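Local coordinates for major capsid protein (Faustovirus, PDB 5J7O) that probably builds the capsid of the large double-stranded DNA virus Faustovirus, as a trimer of double jelly-roll subunits, at residues Asn22-Leu25 against Asn26-Lys30; Ile326-Gln329 against Ser330-Leu333; Leu451-Ala454 against Asn455-Ala458. All coordinates share one frame; numbering follows the deposited sequence.

Contact 1. Residues Asn22-Leu25 against Asn26-Lys30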
loop_
_atom_site.group_PDB
_atom_site.type_symbol
_atom_site.label_atom_id
_atom_site.label_comp_id
_atom_site.label_asym_id
_atom_site.label_seq_id
_atom_site.Cartn_x
_atom_site.Cartn_y
_atom_site.Cartn_z
ATOM N N ASN B 22 20.792 2.894 40.599
ATOM C CA ASN B 22 20.596 4.193 41.232
ATOM C C ASN B 22 21.382 4.332 42.528
ATOM O O ASN B 22 21.786 5.445 42.881
ATOM C CB ASN B 22 19.108 4.437 41.487
ATOM C CG ASN B 22 18.808 5.885 41.816
ATOM O OD1 ASN B 22 19.044 6.778 41.002
ATOM N ND2 ASN B 22 18.278 6.125 43.009
ATOM N N ASP B 23 21.604 3.232 43.251
ATOM C CA ASP B 23 22.464 3.304 44.428
ATOM C C ASP B 23 23.911 3.566 44.038
ATOM O O ASP B 23 24.641 4.234 44.779
ATOM C CB ASP B 23 22.356 2.018 45.248
ATOM C CG ASP B 23 21.022 1.889 45.957
ATOM O OD1 ASP B 23 20.797 2.632 46.936
ATOM O OD2 ASP B 23 20.203 1.044 45.541
ATOM N N LEU B 24 24.340 3.058 42.881
ATOM C CA LEU B 24 25.680 3.359 42.388
ATOM C C LEU B 24 25.789 4.813 41.946
ATOM O O LEU B 24 26.771 5.495 42.266
ATOM C CB LEU B 24 26.038 2.417 41.239
ATOM C CG LEU B 24 27.287 2.751 40.419
ATOM C CD1 LEU B 24 28.527 2.764 41.299
ATOM C CD2 LEU B 24 27.447 1.764 39.271
ATOM N N LEU B 25 24.790 5.304 41.207
ATOM C CA LEU B 25 24.839 6.674 40.706
ATOM C C LEU B 25 24.828 7.684 41.848
ATOM O O LEU B 25 25.550 8.688 41.804
ATOM C CB LEU B 25 23.670 6.928 39.756
ATOM C CG LEU B 25 23.605 8.315 39.114
ATOM C CD1 LEU B 25 24.838 8.569 38.261
ATOM C CD2 LEU B 25 22.336 8.459 38.290
ATOM N N ASN B 26 24.012 7.438 42.877
ATOM C CA ASN B 26 24.000 8.325 44.037
ATOM C C ASN B 26 25.363 8.363 44.713
ATOM O O ASN B 26 25.823 9.428 45.143
ATOM C CB ASN B 26 22.923 7.886 45.029
ATOM C CG ASN B 26 21.524 8.236 44.567
ATOM O OD1 ASN B 26 21.327 9.194 43.818
ATOM N ND2 ASN B 26 20.542 7.465 45.016
ATOM N N ASP B 27 26.027 7.208 44.817
ATOM C CA ASP B 27 27.362 7.174 45.406
ATOM C C ASP B 27 28.356 7.960 44.562
ATOM O O ASP B 27 29.246 8.627 45.101
ATOM C CB ASP B 27 27.827 5.729 45.575
ATOM C CG ASP B 27 27.094 5.006 46.685
ATOM O OD1 ASP B 27 26.686 5.672 47.660
ATOM O OD2 ASP B 27 26.929 3.772 46.585
ATOM N N ARG B 28 28.221 7.892 43.235
ATOM C CA ARG B 28 29.115 8.651 42.369
ATOM C C ARG B 28 28.881 10.150 42.512
ATOM O O ARG B 28 29.836 10.934 42.522
ATOM C CB ARG B 28 28.941 8.211 40.916
ATOM C CG ARG B 28 29.280 6.750 40.674
ATOM C CD ARG B 28 29.661 6.491 39.224
ATOM N NE ARG B 28 30.580 7.505 38.715
ATOM C CZ ARG B 28 30.299 8.326 37.708
ATOM N NH1 ARG B 28 29.131 8.241 37.089
ATOM N NH2 ARG B 28 31.191 9.224 37.312
ATOM N N ILE B 29 27.619 10.564 42.633
ATOM C CA ILE B 29 27.313 11.983 42.794
ATOM C C ILE B 29 27.803 12.483 44.147
ATOM O O ILE B 29 28.476 13.517 44.238
ATOM C CB ILE B 29 25.805 12.230 42.615
ATOM C CG1 ILE B 29 25.379 11.919 41.179
ATOM C CG2 ILE B 29 25.449 13.661 42.991
ATOM C CD1 ILE B 29 23.883 11.979 40.964
ATOM N N LYS B 30 27.468 11.758 45.219
ATOM C CA LYS B 30 27.902 12.157 46.555
ATOM C C LYS B 30 29.420 12.226 46.644
ATOM O O LYS B 30 29.973 13.116 47.303
ATOM C CB LYS B 30 27.344 11.186 47.597
ATOM C CG LYS B 30 27.932 11.360 48.986
ATOM C CD LYS B 30 27.202 10.504 50.005
ATOM C CE LYS B 30 25.735 10.893 50.086
ATOM N NZ LYS B 30 25.014 10.129 51.140
#
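The first turns of helix 22-38, near the N-terminus, bring Leu25 and Ile29 together on one side and Leu24 and Arg28 on another. The centre of the contact lies about 57 Å from the centre of the chain, in an arm reaching from the jelly-roll body to a second subunit. The alpha-helix is established by successive i to i+4 backbone hydrogen bonds. Asn26 N bonds to Asn22 O at 3.0 Å, while Ile29 N reaches Leu25 O at 2.9 Å. Asp27 N meets Asp23 O at a longer 3.3 Å.

One helix turn apart, Leu25 CG lies 4.1 Å from Ile29 CD1. Leu25 turns CG anti to its own N (chi1 -178°), whereas Ile29 carries CG1 beside its N (chi1 -65°), and the two branches meet obliquely. Both side chains also touch Ile51 of helix 48-52; in addition Leu25 packs on Ile405 and Ile29 on Ile408 of the second subunit, so this apolar ridge joins intrachain and intersubunit packing.

Arg28 is buried, and its NH2 is hydrogen-bonded to Asp50 O, with weaker bonds from NH1 to Thr54 and Ile51. Its aliphatic base remains against the preceding turn, where Arg28 CG comes within 4.1 Å of Leu24 CD1.

Contact 2. Residues Ile326-Gln329 against Ser330-Leu333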
loop_
_atom_site.group_PDB
_atom_site.type_symbol
_atom_site.label_atom_id
_atom_site.label_comp_id
_atom_site.label_asym_id
_atom_site.label_seq_id
_atom_site.Cartn_x
_atom_site.Cartn_y
_atom_site.Cartn_z
ATOM N N ILE B 326 22.969 4.736 -23.848
ATOM C CA ILE B 326 21.528 4.923 -23.966
ATOM C C ILE B 326 20.949 3.781 -24.791
ATOM O O ILE B 326 21.486 3.433 -25.850
ATOM C CB ILE B 326 21.189 6.288 -24.589
ATOM C CG1 ILE B 326 21.756 7.413 -23.723
ATOM C CG2 ILE B 326 19.686 6.450 -24.741
ATOM C CD1 ILE B 326 21.222 7.419 -22.305
ATOM N N GLU B 327 19.855 3.203 -24.301
ATOM C CA GLU B 327 19.190 2.091 -24.961
ATOM C C GLU B 327 18.580 2.535 -26.292
ATOM O O GLU B 327 18.308 3.717 -26.520
ATOM C CB GLU B 327 18.111 1.515 -24.039
ATOM C CG GLU B 327 17.380 0.290 -24.566
ATOM C CD GLU B 327 18.295 -0.897 -24.771
ATOM O OE1 GLU B 327 18.808 -1.435 -23.767
ATOM O OE2 GLU B 327 18.507 -1.291 -25.937
ATOM N N GLN B 328 18.385 1.565 -27.184
ATOM C CA GLN B 328 17.671 1.820 -28.427
ATOM C C GLN B 328 16.232 2.231 -28.133
ATOM O O GLN B 328 15.652 1.854 -27.111
ATOM C CB GLN B 328 17.688 0.577 -29.317
ATOM C CG GLN B 328 19.039 -0.114 -29.408
ATOM C CD GLN B 328 18.996 -1.364 -30.266
ATOM O OE1 GLN B 328 18.427 -1.363 -31.357
ATOM N NE2 GLN B 328 19.595 -2.442 -29.771
ATOM N N GLN B 329 15.651 3.012 -29.048
ATOM C CA GLN B 329 14.287 3.493 -28.846
ATOM C C GLN B 329 13.291 2.340 -28.825
ATOM O O GLN B 329 12.310 2.371 -28.073
ATOM C CB GLN B 329 13.910 4.497 -29.935
ATOM C CG GLN B 329 12.555 5.156 -29.712
ATOM C CD GLN B 329 11.939 5.691 -30.991
ATOM O OE1 GLN B 329 12.172 5.158 -32.077
ATOM N NE2 GLN B 329 11.148 6.750 -30.868
ATOM N N SER B 330 13.531 1.311 -29.640
ATOM C CA SER B 330 12.596 0.200 -29.769
ATOM C C SER B 330 12.476 -0.637 -28.501
ATOM O O SER B 330 11.575 -1.479 -28.424
ATOM C CB SER B 330 13.008 -0.690 -30.943
ATOM O OG SER B 330 14.408 -0.906 -30.955
ATOM N N ASN B 331 13.349 -0.436 -27.515
ATOM C CA ASN B 331 13.242 -1.116 -26.230
ATOM C C ASN B 331 12.644 -0.232 -25.145
ATOM O O ASN B 331 12.465 -0.698 -24.015
ATOM C CB ASN B 331 14.617 -1.621 -25.780
ATOM C CG ASN B 331 15.107 -2.793 -26.605
ATOM O OD1 ASN B 331 14.312 -3.589 -27.105
ATOM N ND2 ASN B 331 16.422 -2.908 -26.748
ATOM N N ILE B 332 12.329 1.022 -25.457
ATOM C CA ILE B 332 11.802 1.968 -24.486
ATOM C C ILE B 332 10.362 2.354 -24.802
ATOM O O ILE B 332 9.525 2.434 -23.899
ATOM C CB ILE B 332 12.703 3.220 -24.408
ATOM C CG1 ILE B 332 14.124 2.830 -23.996
ATOM C CG2 ILE B 332 12.121 4.247 -23.448
ATOM C CD1 ILE B 332 14.199 2.115 -22.667
ATOM N N LEU B 333 10.056 2.587 -26.074
ATOM C CA LEU B 333 8.749 3.054 -26.516
ATOM C C LEU B 333 8.110 1.981 -27.383
ATOM O O LEU B 333 8.772 1.413 -28.259
ATOM C CB LEU B 333 8.886 4.365 -27.293
ATOM C CG LEU B 333 7.621 5.112 -27.701
ATOM C CD1 LEU B 333 6.939 5.717 -26.485
ATOM C CD2 LEU B 333 7.971 6.182 -28.718
#
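Glu327 and Asn331 cross at a slant, the carboxylate and amide planes 68° apart, and are joined by a bond from Asn331 ND2 to Glu327 OE2 of 2.8 Å. The bond uses the two groups differently: OE2 lies in the amide plane of Asn331, yet the donor approaches OE2 from above the carboxylate, 69° out of its plane. A bend at chi2 of Glu327 (63°) brings the carboxylate back over the start of the turn, where OE2 also accepts a weak bond from Gln328 N. The carbon parts of the same pair touch as well, with Glu327 CG 3.6 Å from Asn331 CB.

Ile332 touches Glu327 too, its CD1 lying 4.1 Å from Glu327 CG. These contacts span a short 3-10 turn in the link between strand 320-326, which belongs to a four-stranded antiparallel sheet, and strand 333-336. Two i to i+3 bonds document the turn: Asn331 N to Gln328 O, and Ile332 N to Gln329 O at 2.9 Å. Gln329 O has a second donor, Leu333 N, at 3.0 Å; this one comes almost straight down the carbonyl bond, whereas Ile332 N stands above the carbonyl plane, so one oxygen holds both amides where the chain leaves the turn.

Gln329 and Leu333 run side by side and point the same way. With CG anti to its N and an extended chain, Gln329 carries its amide to Asp384 O and Gln387 OE1, both of which accept hydrogen bonds from NE2. On its way this amide passes Leu333, whose CD2 is 3.9 Å from Gln329 NE2.

Contact 3. Residues Leu451-Ala454 against Asn455-Ala458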
loop_
_atom_site.group_PDB
_atom_site.type_symbol
_atom_site.label_atom_id
_atom_site.label_comp_id
_atom_site.label_asym_id
_atom_site.label_seq_id
_atom_site.Cartn_x
_atom_site.Cartn_y
_atom_site.Cartn_z
ATOM N N LEU B 451 17.323 -15.585 -12.441
ATOM C CA LEU B 451 17.379 -16.415 -13.647
ATOM C C LEU B 451 16.258 -15.926 -14.560
ATOM O O LEU B 451 15.133 -16.429 -14.506
ATOM C CB LEU B 451 17.244 -17.899 -13.309
ATOM C CG LEU B 451 17.466 -18.905 -14.442
ATOM C CD1 LEU B 451 18.851 -18.748 -15.048
ATOM C CD2 LEU B 451 17.257 -20.328 -13.949
ATOM N N ARG B 452 16.572 -14.939 -15.396
ATOM C CA ARG B 452 15.561 -14.242 -16.178
ATOM C C ARG B 452 15.362 -14.935 -17.520
ATOM O O ARG B 452 16.339 -15.114 -18.260
ATOM C CB ARG B 452 15.966 -12.795 -16.397
ATOM C CG ARG B 452 15.098 -12.051 -17.395
ATOM C CD ARG B 452 15.937 -11.110 -18.240
ATOM N NE ARG B 452 15.901 -9.734 -17.759
ATOM C CZ ARG B 452 16.691 -8.768 -18.214
ATOM N NH1 ARG B 452 17.589 -9.034 -19.154
ATOM N NH2 ARG B 452 16.588 -7.540 -17.729
ATOM N N PRO B 453 14.139 -15.330 -17.873
ATOM C CA PRO B 453 13.916 -15.949 -19.186
ATOM C C PRO B 453 14.275 -14.990 -20.310
ATOM O O PRO B 453 13.966 -13.797 -20.257
ATOM C CB PRO B 453 12.417 -16.272 -19.178
ATOM C CG PRO B 453 12.027 -16.279 -17.734
ATOM C CD PRO B 453 12.904 -15.261 -17.076
ATOM N N ALA B 454 14.936 -15.529 -21.339
ATOM C CA ALA B 454 15.375 -14.701 -22.457
ATOM C C ALA B 454 14.203 -14.032 -23.163
ATOM O O ALA B 454 14.358 -12.942 -23.726
ATOM C CB ALA B 454 16.181 -15.541 -23.448
ATOM N N ASN B 455 13.025 -14.661 -23.136
ATOM C CA ASN B 455 11.867 -14.108 -23.828
ATOM C C ASN B 455 11.359 -12.823 -23.185
ATOM O O ASN B 455 10.628 -12.069 -23.836
ATOM C CB ASN B 455 10.745 -15.146 -23.881
ATOM C CG ASN B 455 9.582 -14.702 -24.745
ATOM O OD1 ASN B 455 8.521 -14.331 -24.239
ATOM N ND2 ASN B 455 9.778 -14.725 -26.059
ATOM N N ASN B 456 11.732 -12.552 -21.932
ATOM C CA ASN B 456 11.284 -11.330 -21.274
ATOM C C ASN B 456 11.831 -10.073 -21.939
ATOM O O ASN B 456 11.239 -9.000 -21.784
ATOM C CB ASN B 456 11.681 -11.356 -19.797
ATOM C CG ASN B 456 10.936 -12.420 -19.015
ATOM O OD1 ASN B 456 10.397 -13.366 -19.589
ATOM N ND2 ASN B 456 10.903 -12.270 -17.696
ATOM N N ILE B 457 12.937 -10.180 -22.675
ATOM C CA ILE B 457 13.523 -9.057 -23.394
ATOM C C ILE B 457 13.499 -9.268 -24.902
ATOM O O ILE B 457 14.136 -8.517 -25.640
ATOM C CB ILE B 457 14.956 -8.770 -22.906
ATOM C CG1 ILE B 457 15.844 -9.998 -23.108
ATOM C CG2 ILE B 457 14.947 -8.347 -21.445
ATOM C CD1 ILE B 457 17.260 -9.815 -22.603
ATOM N N ALA B 458 12.772 -10.276 -25.378
ATOM C CA ALA B 458 12.713 -10.565 -26.803
ATOM C C ALA B 458 11.682 -9.677 -27.488
ATOM O O ALA B 458 10.586 -9.455 -26.967
ATOM C CB ALA B 458 12.374 -12.038 -27.035
#
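Strand 444-453 of a four-stranded antiparallel sheet ends in a 3-10 turn, in which Pro453 O accepts a bond from Asn456 N and Ala454 O one from Ile457 N. The distance from Asn456 N to Pro453 O is 3.1 Å. That from Ile457 N to Ala454 O is 3.3 Å. Both are i to i+3 bonds. Ala458 N continues the series to Asn455 O, an oxygen that also accepts from Asn461 ND2.

The buried amide of Asn456 is satisfied farther along the chain: ND2 donates to the backbone oxygens of both Thr472 and His470, tying the turn to the loop ahead of strand 473-490. On the near side the same amide lies against the proline ring, with Asn456 OD1 3.6 Å from Pro453 CB and Asn456 ND2 3.7 Å from Pro453 CD. Upstream, backbone bonds of Arg452 with Asp608 and of Ala454 with Pro606 anchor the strand end beside strand 607-620.

Arg452 meets the far end of the turn, its chain bent at chi2 and chi3. The Arg452 and Ile457 side chains cross at about a right angle, and a methyl, Ile457 CG2, lies 3.5 Å above one guanidinium face, offset toward the rim, with Arg452 NH1 3.6 Å from Ile457 CD1.

In the fold
Along the chain the three contacts come in series. Contact 1 lies in the N-terminal arm, on helix 22-38, its centre 71 Å from that of contact 2 and 68 Å from that of contact 3; contacts 1 and 2 lie on opposite sides of the chain's centre. Contacts 2 and 3 are neighbours, with centres 16 Å apart and nearest atoms about 5 Å apart, yet they do not touch. Each begins on the last residue or residues of a strand from a different four-stranded antiparallel sheet: 320-326 for contact 2, 444-453 for contact 3. These two turns thus lie about 18 and 16 Å from the chain's centre, while the remote helix meets another subunit of the trimer.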